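Local coordinates for protein concanavalin B (Canavalia ensiformis, PDB 6CAF) that may act as a carbohydrate-binding protein, being a chitinase-like seed protein of glycosyl hydrolase family 18, at residues Arg45-Thr50 / Lys54-Ser59; Glu96-Arg99 / Lys103-Leu106; Glu195-Ala200 / Arg204-Ile209; Lys238-Tyr241 / Asn246-Leu249. All coordinates share one frame; numbering follows the deposited sequence.

Contact 1. Residues Arg45-Thr50 / Lys54-Ser59; sequences RDTCKT and KIVFIS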
# COMPACT_ATOMS: atom_id res chain seq x y z
N ARG A 45 14.25 -9.81 0.66
CA ARG A 45 14.58 -10.61 1.83
C ARG A 45 15.01 -9.74 3.01
O ARG A 45 14.57 -9.96 4.15
CB ARG A 45 15.76 -11.52 1.51
CG ARG A 45 16.24 -12.29 2.72
CD ARG A 45 17.66 -12.81 2.56
NE ARG A 45 18.63 -11.74 2.61
CZ ARG A 45 19.91 -11.87 2.30
NH1 ARG A 45 20.36 -13.03 1.92
NH2 ARG A 45 20.73 -10.86 2.39
N ASP A 46 15.92 -8.81 2.76
CA ASP A 46 16.47 -7.99 3.85
C ASP A 46 15.38 -7.15 4.45
O ASP A 46 15.34 -6.94 5.65
CB ASP A 46 17.60 -7.06 3.36
CG ASP A 46 18.83 -7.78 2.97
OD1 ASP A 46 19.03 -8.96 3.34
OD2 ASP A 46 19.62 -7.17 2.22
N THR A 47 14.48 -6.66 3.59
CA THR A 47 13.36 -5.86 4.04
C THR A 47 12.53 -6.67 5.04
O THR A 47 12.24 -6.21 6.15
CB THR A 47 12.55 -5.43 2.81
OG1 THR A 47 13.37 -4.55 2.04
CG2 THR A 47 11.30 -4.68 3.18
N CYS A 48 12.12 -7.87 4.64
CA CYS A 48 11.29 -8.69 5.51
C CYS A 48 12.00 -9.07 6.80
O CYS A 48 11.40 -9.05 7.88
CB CYS A 48 10.87 -9.95 4.75
SG CYS A 48 9.69 -9.56 3.44
N LYS A 49 13.26 -9.42 6.67
CA LYS A 49 13.99 -9.95 7.83
C LYS A 49 14.32 -8.90 8.88
O LYS A 49 14.77 -9.26 9.97
CB LYS A 49 15.28 -10.67 7.41
CG LYS A 49 14.98 -12.01 6.79
CD LYS A 49 16.20 -12.79 6.40
CE LYS A 49 15.80 -14.09 5.76
NZ LYS A 49 15.48 -15.04 6.85
N THR A 50 14.10 -7.62 8.59
CA THR A 50 14.22 -6.63 9.63
C THR A 50 13.25 -6.84 10.78
O THR A 50 13.50 -6.37 11.89
CB THR A 50 13.95 -5.20 9.14
OG1 THR A 50 12.58 -5.07 8.70
CG2 THR A 50 14.88 -4.76 8.05
N LYS A 54 4.92 -5.43 8.94
CA LYS A 54 3.88 -6.42 8.80
C LYS A 54 3.40 -6.64 7.38
O LYS A 54 2.88 -7.71 7.08
CB LYS A 54 2.68 -6.06 9.68
CG LYS A 54 1.60 -7.11 9.80
CD LYS A 54 1.53 -7.80 11.14
CE LYS A 54 0.33 -8.75 11.15
NZ LYS A 54 -0.81 -8.21 10.34
N ILE A 55 3.58 -5.64 6.54
CA ILE A 55 3.11 -5.64 5.16
C ILE A 55 4.22 -5.05 4.29
O ILE A 55 4.76 -4.00 4.62
CB ILE A 55 1.83 -4.80 5.01
CG1 ILE A 55 0.67 -5.41 5.80
CG2 ILE A 55 1.51 -4.60 3.55
CD1 ILE A 55 -0.52 -4.49 5.93
N VAL A 56 4.50 -5.72 3.18
CA VAL A 56 5.36 -5.17 2.14
C VAL A 56 4.56 -5.11 0.85
O VAL A 56 3.98 -6.12 0.41
CB VAL A 56 6.63 -6.01 1.95
CG1 VAL A 56 7.48 -5.48 0.83
CG2 VAL A 56 7.42 -6.05 3.24
N PHE A 57 4.53 -3.94 0.24
CA PHE A 57 3.91 -3.73 -1.06
C PHE A 57 4.97 -3.85 -2.15
O PHE A 57 5.88 -3.01 -2.23
CB PHE A 57 3.32 -2.33 -1.20
CG PHE A 57 2.31 -1.94 -0.16
CD1 PHE A 57 1.13 -2.62 -0.00
CD2 PHE A 57 2.54 -0.83 0.63
CE1 PHE A 57 0.19 -2.19 0.91
CE2 PHE A 57 1.59 -0.39 1.52
CZ PHE A 57 0.42 -1.08 1.69
N ILE A 58 4.90 -4.89 -2.99
CA ILE A 58 5.77 -4.99 -4.16
C ILE A 58 5.24 -4.01 -5.21
O ILE A 58 4.08 -4.13 -5.65
CB ILE A 58 5.83 -6.42 -4.72
CG1 ILE A 58 6.45 -7.35 -3.67
CG2 ILE A 58 6.59 -6.44 -6.01
CD1 ILE A 58 6.50 -8.80 -4.07
N SER A 59 6.08 -3.04 -5.56
CA SER A 59 5.63 -1.82 -6.20
C SER A 59 6.41 -1.53 -7.47
O SER A 59 7.62 -1.33 -7.38
CB SER A 59 5.82 -0.68 -5.20
OG SER A 59 5.10 -0.95 -3.99
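Cys48, in helix 44-49, and Val56, near the start of strand 55-64, bring the two backbones closest together, with 7.7 Å between Cys48 CA and Val56 CA, and side chains alone fill the interval. A single methyl on the strand side does the touching. Val56 points toward the helix and has CG1 anti to its own N (chi1 177°), which puts CG2 beside N and in front of two helix residues. This CG2 meets Thr47 CG2 at 4.1 Å, the two side chains crossing obliquely, and lies 4.2 Å from Cys48 SG. Thr47 CB points toward the strand and CG2, anti to N, makes the contact, while OG1 (chi1 -65°) lies beside the backbone N. There the hydroxyl pairs with Leu43 O, one turn back, and with Arg292 NE, so the polar branch of this buried threonine is satisfied away from the valine. The sulfur presented to Val56 is likewise occupied, in a disulfide to Cys97 on helix 91-99. Within segment 45-50, Thr50 OG1 donates to Thr47 O over 2.8 Å, at a C=O...donor angle of 159°. No hydrogen bond or ion pair joins segments 45-50 and 54-59. Cohesion between them is therefore dispersive and small in area, 92 Å² summed over both sides, whereas the directional bonds stay within or near the helix or go to Arg292, and the covalent link goes to Cys97.

Contact 2. Residues Glu96-Arg99 / Lys103-Leu106; sequences ECQR and KVFL
Helix 91-99 and strand 103-109 come closest at Gln98 CA and Lys103 CA, 5.9 Å apart, because only three residues separate the end of the helix from the start of the strand. Val104 aims at the helix and offers CG2 to two consecutive residues. The nearer is Cys97, whose CB lies 3.7 Å from Val104 CG2, an ordinary van der Waals distance. Here the methylene does the packing, since SG is turned beside the cysteine's backbone N (chi1 -71°) and is committed to a disulfide. The second is Gln98, which crosses the valine at about a right angle and touches it with the root of its chain, Gln98 CG standing 4.2 Å from Val104 CG2. Beyond CG the glutamine runs on extended, carrying its amide past the valine; NE2 then bonds Asp149 OD2 and Ala147 O. Asp149 OD2 also accepts from the backbone N of Val104, so one carboxylate oxygen ties the glutamine of the helix to the beginning of the strand. Across the segments themselves no hydrogen bond forms, and 129 Å² of surface is buried. An apolar strand residue pointing outward under the C-terminal turn of the preceding helix fits the beta-alpha-beta unit of strand 55-64, helix 91-99 and strand 103-109, one of the repeated units of a TIM barrel.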
# COMPACT_ATOMS: atom_id res chain seq x y z
N GLU A 96 9.54 -16.87 1.81
CA GLU A 96 10.18 -16.75 3.14
C GLU A 96 9.61 -15.58 3.93
O GLU A 96 9.40 -15.70 5.14
CB GLU A 96 11.73 -16.69 3.13
CG GLU A 96 12.45 -15.75 2.17
CD GLU A 96 13.96 -16.06 2.07
OE1 GLU A 96 14.35 -17.13 2.58
OE2 GLU A 96 14.76 -15.26 1.51
N CYS A 97 9.33 -14.48 3.25
CA CYS A 97 8.64 -13.37 3.91
C CYS A 97 7.36 -13.87 4.55
O CYS A 97 7.05 -13.55 5.71
CB CYS A 97 8.30 -12.27 2.90
SG CYS A 97 9.69 -11.30 2.27
N GLN A 98 6.56 -14.58 3.77
CA GLN A 98 5.28 -15.03 4.25
C GLN A 98 5.39 -16.01 5.42
O GLN A 98 4.61 -15.98 6.37
CB GLN A 98 4.48 -15.65 3.10
CG GLN A 98 4.09 -14.64 2.05
CD GLN A 98 3.39 -15.29 0.88
OE1 GLN A 98 3.86 -16.29 0.33
NE2 GLN A 98 2.29 -14.70 0.47
N ARG A 99 6.38 -16.88 5.35
CA ARG A 99 6.62 -17.86 6.40
C ARG A 99 6.96 -17.18 7.73
O ARG A 99 6.66 -17.71 8.78
CB ARG A 99 7.73 -18.83 5.97
CG ARG A 99 8.02 -20.02 6.86
CD ARG A 99 8.95 -20.97 6.11
NE ARG A 99 8.58 -21.13 4.69
CZ ARG A 99 9.36 -20.78 3.65
NH1 ARG A 99 10.58 -20.23 3.85
NH2 ARG A 99 8.92 -20.98 2.40
N LYS A 103 3.00 -10.01 5.40
CA LYS A 103 2.07 -10.07 4.28
C LYS A 103 2.70 -9.37 3.09
O LYS A 103 3.16 -8.25 3.23
CB LYS A 103 0.76 -9.41 4.66
CG LYS A 103 0.01 -10.11 5.76
CD LYS A 103 -1.32 -9.47 6.01
CE LYS A 103 -2.07 -10.17 7.13
NZ LYS A 103 -1.57 -9.66 8.41
N VAL A 104 2.70 -10.02 1.93
CA VAL A 104 3.29 -9.44 0.75
C VAL A 104 2.16 -9.17 -0.24
O VAL A 104 1.42 -10.08 -0.64
CB VAL A 104 4.33 -10.39 0.14
CG1 VAL A 104 4.95 -9.81 -1.11
CG2 VAL A 104 5.40 -10.76 1.15
N PHE A 105 2.00 -7.91 -0.59
CA PHE A 105 0.97 -7.48 -1.51
C PHE A 105 1.62 -7.11 -2.84
O PHE A 105 2.78 -6.71 -2.88
CB PHE A 105 0.29 -6.21 -1.00
CG PHE A 105 -0.73 -6.37 0.10
CD1 PHE A 105 -0.51 -7.06 1.23
CD2 PHE A 105 -1.93 -5.74 -0.02
CE1 PHE A 105 -1.45 -7.11 2.23
CE2 PHE A 105 -2.88 -5.79 0.97
CZ PHE A 105 -2.62 -6.46 2.13
N LEU A 106 0.83 -7.19 -3.93
CA LEU A 106 1.19 -6.52 -5.16
C LEU A 106 0.49 -5.18 -5.23
O LEU A 106 -0.73 -5.11 -5.08
CB LEU A 106 0.79 -7.36 -6.39
CG LEU A 106 1.16 -6.74 -7.73
CD1 LEU A 106 2.65 -6.66 -7.94
CD2 LEU A 106 0.49 -7.51 -8.85

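Contact 3. Residues Glu195-Ala200 / Arg204-Ile209; sequences EYLDNA and RHFDYI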
# COMPACT_ATOMS: atom_id res chain seq x y z
N GLU A 195 -10.17 11.74 -5.83
CA GLU A 195 -10.59 11.90 -7.23
C GLU A 195 -10.65 10.60 -8.01
O GLU A 195 -11.44 10.47 -8.94
CB GLU A 195 -9.62 12.86 -7.95
CG GLU A 195 -9.45 12.66 -9.46
CD GLU A 195 -8.67 13.78 -10.14
OE1 GLU A 195 -7.67 14.27 -9.54
OE2 GLU A 195 -9.05 14.16 -11.28
N TYR A 196 -9.81 9.64 -7.64
CA TYR A 196 -9.73 8.40 -8.38
C TYR A 196 -10.39 7.21 -7.71
O TYR A 196 -10.93 6.34 -8.38
CB TYR A 196 -8.27 8.06 -8.70
CG TYR A 196 -7.59 9.14 -9.45
CD1 TYR A 196 -8.01 9.49 -10.72
CD2 TYR A 196 -6.49 9.80 -8.91
CE1 TYR A 196 -7.39 10.51 -11.43
CE2 TYR A 196 -5.86 10.82 -9.61
CZ TYR A 196 -6.31 11.16 -10.87
OH TYR A 196 -5.68 12.14 -11.59
N LEU A 197 -10.32 7.18 -6.37
CA LEU A 197 -10.70 6.00 -5.63
C LEU A 197 -11.99 6.16 -4.84
O LEU A 197 -12.39 5.20 -4.18
CB LEU A 197 -9.56 5.60 -4.68
CG LEU A 197 -8.37 4.92 -5.36
CD1 LEU A 197 -7.17 4.91 -4.41
CD2 LEU A 197 -8.76 3.53 -5.80
N ASP A 198 -12.67 7.30 -4.89
CA ASP A 198 -13.85 7.43 -4.04
C ASP A 198 -14.90 6.36 -4.32
O ASP A 198 -15.44 5.76 -3.39
CB ASP A 198 -14.49 8.80 -4.07
CG ASP A 198 -15.47 9.02 -2.91
OD1 ASP A 198 -15.09 8.82 -1.74
OD2 ASP A 198 -16.63 9.37 -3.18
N ASN A 199 -15.24 6.14 -5.59
CA ASN A 199 -16.27 5.14 -5.88
C ASN A 199 -15.83 3.76 -5.38
O ASN A 199 -16.63 3.00 -4.81
CB ASN A 199 -16.61 5.06 -7.36
CG ASN A 199 -17.46 6.20 -7.81
OD1 ASN A 199 -18.09 6.88 -7.04
ND2 ASN A 199 -17.54 6.33 -9.11
N ALA A 200 -14.56 3.41 -5.61
CA ALA A 200 -14.08 2.13 -5.10
C ALA A 200 -14.20 2.07 -3.57
O ALA A 200 -14.65 1.06 -3.01
CB ALA A 200 -12.66 1.89 -5.56
N ARG A 204 -17.07 -0.34 0.10
CA ARG A 204 -16.76 -0.99 1.38
C ARG A 204 -16.01 -2.30 1.25
O ARG A 204 -15.87 -3.03 2.24
CB ARG A 204 -18.01 -1.14 2.26
CG ARG A 204 -18.79 0.15 2.35
CD ARG A 204 -19.96 0.07 3.30
NE ARG A 204 -20.67 1.35 3.30
CZ ARG A 204 -21.73 1.64 4.02
NH1 ARG A 204 -22.19 0.78 4.89
NH2 ARG A 204 -22.32 2.81 3.85
N HIS A 205 -15.46 -2.58 0.06
CA HIS A 205 -14.76 -3.84 -0.13
C HIS A 205 -13.31 -3.82 0.28
O HIS A 205 -12.74 -4.88 0.47
CB HIS A 205 -14.74 -4.33 -1.58
CG HIS A 205 -16.05 -4.63 -2.17
ND1 HIS A 205 -17.06 -5.21 -1.47
CD2 HIS A 205 -16.51 -4.45 -3.43
CE1 HIS A 205 -18.10 -5.37 -2.25
NE2 HIS A 205 -17.78 -4.98 -3.47
N PHE A 206 -12.70 -2.64 0.44
CA PHE A 206 -11.33 -2.62 0.87
C PHE A 206 -11.22 -3.05 2.34
O PHE A 206 -11.94 -2.57 3.20
CB PHE A 206 -10.66 -1.26 0.71
CG PHE A 206 -10.42 -0.83 -0.71
CD1 PHE A 206 -9.56 -1.55 -1.52
CD2 PHE A 206 -11.03 0.30 -1.23
CE1 PHE A 206 -9.29 -1.14 -2.80
CE2 PHE A 206 -10.77 0.70 -2.53
CZ PHE A 206 -9.89 -0.01 -3.31
N ASP A 207 -10.26 -3.92 2.59
CA ASP A 207 -9.87 -4.26 3.95
C ASP A 207 -9.13 -3.14 4.67
O ASP A 207 -9.32 -2.94 5.87
CB ASP A 207 -9.02 -5.54 3.96
CG ASP A 207 -9.77 -6.74 3.42
OD1 ASP A 207 -10.56 -7.27 4.23
OD2 ASP A 207 -9.54 -7.10 2.26
N TYR A 208 -8.26 -2.46 3.93
CA TYR A 208 -7.39 -1.45 4.52
C TYR A 208 -7.34 -0.24 3.61
O TYR A 208 -7.28 -0.39 2.38
CB TYR A 208 -5.96 -1.95 4.64
CG TYR A 208 -5.72 -3.16 5.47
CD1 TYR A 208 -6.34 -3.34 6.68
CD2 TYR A 208 -4.75 -4.08 5.08
CE1 TYR A 208 -6.05 -4.46 7.48
CE2 TYR A 208 -4.40 -5.16 5.88
CZ TYR A 208 -5.09 -5.38 7.06
OH TYR A 208 -4.72 -6.48 7.82
N ILE A 209 -7.28 0.94 4.23
CA ILE A 209 -7.10 2.18 3.51
C ILE A 209 -5.87 2.87 4.08
O ILE A 209 -5.79 3.14 5.28
CB ILE A 209 -8.32 3.11 3.68
CG1 ILE A 209 -9.62 2.42 3.26
CG2 ILE A 209 -8.11 4.41 2.95
CD1 ILE A 209 -9.72 2.13 1.81
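Ala200 and Phe206 belong to the beta-alpha-beta unit of strand 183-186, helix 198-202 and strand 208-212, where they bring the short helix against the loop that leads into the next barrel strand. The backbones are well separated: Ala200 CA and Arg204 CA, the nearest pair, are 7.7 Å apart, and the phenylalanine spans the interval. Its CB points toward the helix, and CG sits beside its own N, opposite the carbonyl carbon (chi1 -69°), which brings the outer ring atoms to the alanine. Ala200 CB approaches the outer part of the ring obliquely, 3.8 Å from Phe206 CE2 and 4.0 Å from Phe206 CZ. The backbone takes part as well: Ala200 C is 3.8 Å from Phe206 CE2. Leu197 adds a looser, also oblique contact, with CD2 at 4.5 Å from Phe206 CZ. Around the same ring stand Leu168 of helix 164-178, Ala186 and Ile201, and Phe153 meets it edge-to-face. An alanine here would lack the ring that reaches Ala200 and Leu197, and would probably open a gap between the short helix and the barrel wall while leaving Phe153 without its aromatic mate. Arg204 is the first residue to leave helical geometry, with positive phi (68°); Ala200 O bonds Thr203 OG1, while Arg204 N stays 4.2 Å from Ala200 O, too far for a bond. A buried aromatic just ahead of a strand, inserted between that strand and its preceding helix, belongs here to the helix-to-strand layer of the TIM barrel.

Contact 4. Residues Lys238-Tyr241 / Asn246-Leu249; sequences KSVY and NLFL
Val240, the first residue past helix 227-239, points toward strand 247-252, and its side chain can be followed atom by atom against Asn246 and Leu247. CB already lies 4.0 Å from Leu247 CD2. From there the chain forks. CG2, beside the backbone N, continues along the leucine and makes the closest approach, 3.9 Å to the same Leu247 CD2; the two side chains slide past each other in opposite directions. CG1, anti to N (chi1 173°), touches Leu247 CD2 too, but is also turned to the carboxamide of Asn246, standing 4.0 Å from Asn246 ND2 and equally 4.0 Å from Asn246 OD1. The methyl thus sits about equally far from the nitrogen and the oxygen, a packing contact and not a bond. Asn246 comes from the opposite direction, with CG in the crowded position between its N and its carbonyl carbon (chi1 56°). Its polar ends are spoken for elsewhere: ND2 donates to Pro242 O, and OD1 accepts from Arg283 NH2. That same guanidinium nitrogen also binds Val240 O, bridging the two segments from outside. Leu247 packs further on Trp233 and Thr237 of the helix, and both it and Val240 reach Ile209 of the adjacent strand. Between segments 238-241 and 246-249 there is no direct hydrogen bond, and 123 Å² is buried. Apolar contact thus holds Val240 against the strand, while Arg283, with Arg243 also on Val240 O, supplies directional bonds; a positive charge so close would probably polarise the side-chain carbonyl of Asn246.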
# COMPACT_ATOMS: atom_id res chain seq x y z
N LYS A 238 -15.05 9.13 8.74
CA LYS A 238 -16.47 9.18 8.32
C LYS A 238 -16.69 8.60 6.93
O LYS A 238 -17.77 8.08 6.64
CB LYS A 238 -16.97 10.59 8.33
CG LYS A 238 -16.80 11.27 9.64
CD LYS A 238 -17.28 10.42 10.78
CE LYS A 238 -17.27 11.25 12.05
NZ LYS A 238 -17.69 10.46 13.24
N SER A 239 -15.87 8.68 6.14
CA SER A 239 -15.85 8.33 4.67
C SER A 239 -15.67 6.74 4.59
O SER A 239 -16.16 6.13 3.63
CB SER A 239 -14.70 9.06 3.94
OG SER A 239 -15.10 10.28 3.31
N VAL A 240 -14.91 6.16 5.39
CA VAL A 240 -14.57 4.76 5.22
C VAL A 240 -15.40 3.90 6.16
O VAL A 240 -15.32 4.03 7.40
CB VAL A 240 -13.07 4.50 5.50
CG1 VAL A 240 -12.78 3.00 5.50
CG2 VAL A 240 -12.21 5.26 4.51
N TYR A 241 -16.21 3.05 5.54
CA TYR A 241 -16.94 2.01 6.23
C TYR A 241 -16.34 0.68 5.81
O TYR A 241 -15.83 0.57 4.69
CB TYR A 241 -18.41 2.02 5.79
CG TYR A 241 -19.17 3.28 6.09
CD1 TYR A 241 -19.12 4.38 5.23
CD2 TYR A 241 -20.06 3.36 7.15
CE1 TYR A 241 -19.84 5.55 5.48
CE2 TYR A 241 -20.82 4.52 7.39
CZ TYR A 241 -20.70 5.60 6.56
OH TYR A 241 -21.42 6.74 6.82
N ASN A 246 -9.11 -0.19 10.27
CA ASN A 246 -8.81 -0.34 8.86
C ASN A 246 -8.13 0.87 8.24
O ASN A 246 -7.95 0.86 7.03
CB ASN A 246 -10.05 -0.74 8.07
CG ASN A 246 -11.21 0.22 8.22
OD1 ASN A 246 -11.07 1.33 8.71
ND2 ASN A 246 -12.40 -0.23 7.76
N LEU A 247 -7.75 1.85 9.06
CA LEU A 247 -7.16 3.08 8.55
C LEU A 247 -5.70 3.19 8.96
O LEU A 247 -5.34 3.01 10.12
CB LEU A 247 -7.89 4.31 9.05
CG LEU A 247 -9.32 4.47 8.68
CD1 LEU A 247 -9.84 5.80 9.22
CD2 LEU A 247 -9.48 4.39 7.19
N PHE A 248 -4.87 3.48 7.96
CA PHE A 248 -3.47 3.68 8.17
C PHE A 248 -3.07 5.06 7.67
O PHE A 248 -3.68 5.56 6.71
CB PHE A 248 -2.64 2.70 7.36
CG PHE A 248 -2.77 1.26 7.72
CD1 PHE A 248 -3.89 0.54 7.37
CD2 PHE A 248 -1.72 0.59 8.36
CE1 PHE A 248 -3.98 -0.81 7.64
CE2 PHE A 248 -1.81 -0.76 8.65
CZ PHE A 248 -2.95 -1.46 8.26
N LEU A 249 -2.04 5.64 8.29
CA LEU A 249 -1.41 6.84 7.73
C LEU A 249 -0.26 6.42 6.84
O LEU A 249 0.71 5.80 7.33
CB LEU A 249 -0.84 7.76 8.80
CG LEU A 249 -1.83 8.31 9.81
CD1 LEU A 249 -1.94 7.37 11.01
CD2 LEU A 249 -1.36 9.67 10.30

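The four contacts form two pairs in one parallel sheet, curled into a TIM barrel. Contacts 1 and 2 have centres 7 Å apart, joined by the Cys48 SG - Cys97 SG disulfide (2.1 Å) and, between adjacent strands, a probable hydrogen bond from Ile58 N to Phe105 O. Contacts 3 and 4, centres 9 Å apart, are joined by a probable Ile209 N to Asn246 O hydrogen bond (2.9 Å) where strand 208-212 meets the start of strand 247-252. The pairs are separated by about 22-24 Å between centres, yet Ile55 CD1 of contact 1 touches Tyr208 CE2 of contact 3 at 3.9 Å. Each contact lies where a helix returns to a strand's start, whereas family 18 active sites typically lie at the opposite, C-terminal strand ends.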